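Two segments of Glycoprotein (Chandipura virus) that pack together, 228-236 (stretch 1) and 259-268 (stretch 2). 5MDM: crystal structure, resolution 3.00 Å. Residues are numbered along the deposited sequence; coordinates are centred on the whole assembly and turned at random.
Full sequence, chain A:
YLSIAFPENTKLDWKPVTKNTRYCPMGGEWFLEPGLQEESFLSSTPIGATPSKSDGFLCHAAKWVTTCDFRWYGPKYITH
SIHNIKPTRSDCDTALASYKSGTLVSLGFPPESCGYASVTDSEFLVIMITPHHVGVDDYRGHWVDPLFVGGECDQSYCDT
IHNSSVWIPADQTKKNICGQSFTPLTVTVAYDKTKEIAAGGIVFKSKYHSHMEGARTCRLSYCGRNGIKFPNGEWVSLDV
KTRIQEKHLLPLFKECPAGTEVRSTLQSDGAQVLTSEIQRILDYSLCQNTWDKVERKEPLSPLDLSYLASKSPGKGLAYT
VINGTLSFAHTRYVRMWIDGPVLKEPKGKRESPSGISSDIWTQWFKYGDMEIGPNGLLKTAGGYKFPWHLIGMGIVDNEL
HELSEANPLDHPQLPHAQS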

# COMPACT_ATOMS: atom_id res chain seq x y z
N ILE A 228 20.95 11.97 -14.69
CA ILE A 228 19.95 12.97 -14.95
C ILE A 228 18.68 12.64 -14.19
O ILE A 228 18.27 11.47 -14.11
CB ILE A 228 19.67 13.08 -16.46
CG1 ILE A 228 19.56 11.69 -17.08
CG2 ILE A 228 20.79 13.86 -17.14
CD1 ILE A 228 19.34 11.70 -18.57
N LYS A 229 18.11 13.67 -13.58
CA LYS A 229 16.80 13.58 -12.99
C LYS A 229 15.78 14.03 -14.02
O LYS A 229 15.87 15.12 -14.60
CB LYS A 229 16.69 14.45 -11.73
CG LYS A 229 15.38 14.29 -10.98
CD LYS A 229 15.21 15.34 -9.90
CE LYS A 229 13.98 16.20 -10.15
NZ LYS A 229 13.98 16.79 -11.53
N PHE A 230 14.82 13.14 -14.25
CA PHE A 230 13.68 13.37 -15.11
C PHE A 230 12.64 14.27 -14.44
O PHE A 230 12.63 14.39 -13.21
CB PHE A 230 13.05 12.02 -15.42
CG PHE A 230 13.89 11.15 -16.29
CD1 PHE A 230 14.74 11.71 -17.24
CD2 PHE A 230 13.84 9.77 -16.18
CE1 PHE A 230 15.52 10.91 -18.05
CE2 PHE A 230 14.63 8.96 -16.99
CZ PHE A 230 15.47 9.54 -17.93
N PRO A 231 11.77 14.91 -15.23
CA PRO A 231 10.72 15.79 -14.72
C PRO A 231 9.84 15.13 -13.65
O PRO A 231 9.25 15.83 -12.85
CB PRO A 231 9.88 16.09 -15.95
CG PRO A 231 10.80 15.95 -17.08
CD PRO A 231 11.79 14.89 -16.71
N ASN A 232 9.77 13.80 -13.65
CA ASN A 232 8.99 13.10 -12.63
C ASN A 232 9.82 12.81 -11.38
O ASN A 232 9.39 12.08 -10.49
CB ASN A 232 8.36 11.83 -13.20
CG ASN A 232 9.37 10.72 -13.42
OD1 ASN A 232 10.56 10.98 -13.60
ND2 ASN A 232 8.90 9.48 -13.42
N GLY A 233 11.02 13.38 -11.33
CA GLY A 233 11.84 13.26 -10.14
C GLY A 233 12.62 11.97 -10.06
O GLY A 233 13.35 11.75 -9.10
N GLU A 234 12.46 11.11 -11.06
CA GLU A 234 13.23 9.87 -11.12
C GLU A 234 14.58 10.10 -11.80
O GLU A 234 14.77 11.08 -12.52
CB GLU A 234 12.42 8.78 -11.82
CG GLU A 234 11.11 8.49 -11.11
CD GLU A 234 10.42 7.26 -11.66
OE1 GLU A 234 10.88 6.74 -12.69
OE2 GLU A 234 9.43 6.82 -11.06
N TRP A 235 15.52 9.19 -11.57
CA TRP A 235 16.90 9.44 -11.95
C TRP A 235 17.51 8.25 -12.69
O TRP A 235 17.33 7.10 -12.30
CB TRP A 235 17.71 9.75 -10.68
CG TRP A 235 19.16 10.06 -10.88
CD1 TRP A 235 19.73 11.30 -10.95
CD2 TRP A 235 20.23 9.12 -10.97
NE1 TRP A 235 21.09 11.19 -11.10
CE2 TRP A 235 21.42 9.86 -11.12
CE3 TRP A 235 20.30 7.73 -10.95
CZ2 TRP A 235 22.67 9.25 -11.24
CZ3 TRP A 235 21.55 7.12 -11.08
CH2 TRP A 235 22.71 7.88 -11.22
N VAL A 236 18.22 8.52 -13.77
CA VAL A 236 18.98 7.46 -14.42
C VAL A 236 20.42 7.90 -14.54
O VAL A 236 20.70 9.10 -14.59
CB VAL A 236 18.42 7.06 -15.81
CG1 VAL A 236 16.97 6.60 -15.69
CG2 VAL A 236 18.55 8.21 -16.79
N GLY A 259 19.89 21.07 -3.52
CA GLY A 259 18.88 20.49 -2.66
C GLY A 259 17.81 19.73 -3.42
O GLY A 259 16.77 19.38 -2.86
N THR A 260 18.06 19.49 -4.70
CA THR A 260 17.15 18.69 -5.51
C THR A 260 17.19 17.25 -5.02
O THR A 260 18.27 16.69 -4.85
CB THR A 260 17.54 18.71 -7.00
OG1 THR A 260 17.42 20.04 -7.51
CG2 THR A 260 16.64 17.80 -7.80
N GLU A 261 16.03 16.65 -4.80
CA GLU A 261 15.98 15.26 -4.38
C GLU A 261 15.57 14.33 -5.53
O GLU A 261 15.13 14.77 -6.59
CB GLU A 261 15.06 15.08 -3.16
CG GLU A 261 15.74 15.40 -1.83
CD GLU A 261 14.78 15.40 -0.65
OE1 GLU A 261 13.55 15.45 -0.87
OE2 GLU A 261 15.26 15.36 0.51
N VAL A 262 15.74 13.03 -5.31
CA VAL A 262 15.51 12.02 -6.34
C VAL A 262 14.66 10.89 -5.76
O VAL A 262 14.88 10.47 -4.62
CB VAL A 262 16.87 11.47 -6.86
CG1 VAL A 262 16.77 10.00 -7.23
CG2 VAL A 262 17.38 12.31 -8.02
N ARG A 263 13.69 10.41 -6.53
CA ARG A 263 12.85 9.31 -6.07
C ARG A 263 13.20 7.98 -6.74
O ARG A 263 13.74 7.94 -7.85
CB ARG A 263 11.37 9.63 -6.27
CG ARG A 263 11.01 10.09 -7.67
CD ARG A 263 9.53 10.41 -7.79
NE ARG A 263 8.72 9.21 -7.96
CZ ARG A 263 7.74 9.10 -8.85
NH1 ARG A 263 7.44 10.12 -9.63
NH2 ARG A 263 7.05 7.97 -8.94
N SER A 264 12.90 6.88 -6.04
CA SER A 264 13.06 5.55 -6.60
C SER A 264 12.17 5.39 -7.82
O SER A 264 11.09 5.98 -7.90
CB SER A 264 12.71 4.48 -5.57
OG SER A 264 13.76 4.34 -4.63
N THR A 265 12.64 4.60 -8.78
CA THR A 265 11.89 4.36 -9.99
C THR A 265 10.66 3.53 -9.66
O THR A 265 10.76 2.34 -9.35
CB THR A 265 12.76 3.69 -11.07
OG1 THR A 265 13.74 4.63 -11.53
CG2 THR A 265 11.91 3.26 -12.24
N LEU A 266 9.51 4.18 -9.70
CA LEU A 266 8.27 3.58 -9.23
C LEU A 266 7.90 2.40 -10.11
O LEU A 266 7.40 1.38 -9.62
CB LEU A 266 7.15 4.62 -9.20
CG LEU A 266 5.77 4.16 -8.72
CD1 LEU A 266 5.82 3.57 -7.32
CD2 LEU A 266 4.78 5.31 -8.78
N GLN A 267 8.17 2.52 -11.40
CA GLN A 267 7.73 1.53 -12.36
C GLN A 267 8.44 0.18 -12.23
O GLN A 267 8.03 -0.80 -12.85
CB GLN A 267 7.83 2.08 -13.78
CG GLN A 267 6.65 2.94 -14.14
CD GLN A 267 5.34 2.22 -13.86
OE1 GLN A 267 5.13 1.10 -14.33
NE2 GLN A 267 4.47 2.85 -13.09
N SER A 268 9.49 0.14 -11.43
CA SER A 268 10.25 -1.08 -11.24
C SER A 268 9.68 -1.90 -10.09
O SER A 268 10.07 -3.05 -9.89
CB SER A 268 11.72 -0.77 -10.98
OG SER A 268 11.88 -0.18 -9.71

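What does Glu 234 do in this contact? It has the largest area covered by the opposing stretch, 88 Å², although its CA-to-CB bond points sideways. With chi1 in m and chi2 in t, the side chain extends far enough for its carboxylate to come among the backbone atoms of stretch 2. There OE2 of Glu 234 accepts a hydrogen bond from N of Leu 266 at 3.0 Å, and the angle of 171° at the hydrogen makes it nearly straight. Leu 266 begins a short 3-10 segment, so the carboxylate meets a backbone NH at the start of that turn. OE2 of Glu 234 also lies 3.6 Å from CA of Thr 265, while OE1 of Glu 234 is 3.7 Å from CG2 of Thr 265. The carboxylate is therefore packed against the chain as well as bonded to it.

How does Arg 263 hold on to stretch 1? It uses both its backbone and its side chain, and 76 Å² of it is covered. N of Arg 263 donates to O of Gly 233 at 2.9 Å with an almost linear angle of 173°, which fixes the two backbones where they run closest. Its side chain starts sideways, but its end comes nearer, and NH1 of Arg 263 reaches O of Asn 232 at 2.9 Å. This second bond is more bent, at 143°, with the oxygen at the edge of the guanidinium and near its plane. Two successive carbonyls of stretch 1 thus accept hydrogen bonds from one residue. The relation to Glu 234 is of another kind: NH2 of Arg 263 and OE2 of Glu 234 form a salt bridge at 3.4 Å, but the oxygen sits over a face of the guanidinium. No N-H points at it, so the attraction is one of charge alone.

Why can the chains come so close at Gly 233? This residue closes a type I turn that begins at Phe 230, and its phi of 82° is one that by itself favours glycine. A CB here would point toward stretch 2 and lie only 3.5 Å from CD of Arg 263, a tight fit. The turn is closed by N of Gly 233 donating to O of Phe 230 at 2.7 Å, and just beyond it N of Glu 234 donates to OD1 of Asn 232 at 3.2 Å. Besides its bond to Arg 263, O of Gly 233 makes a CA-H...O contact with CA of Val 262 at 3.5 Å.

What does Val 262 add? With 59 Å² covered, it supplies much of the apolar packing. CG1 of Val 262 packs 3.6 Å from CB of Trp 235, whose CA-to-CB bond points toward stretch 2 even though the end of the side chain leads away. CG2 of Val 262 approaches the indole obliquely and also lies 4.1 Å from CG of Lys 229. The aliphatic part of that lysine continues the packing, with CD of Lys 229 3.5 Å from CG2 of Thr 260.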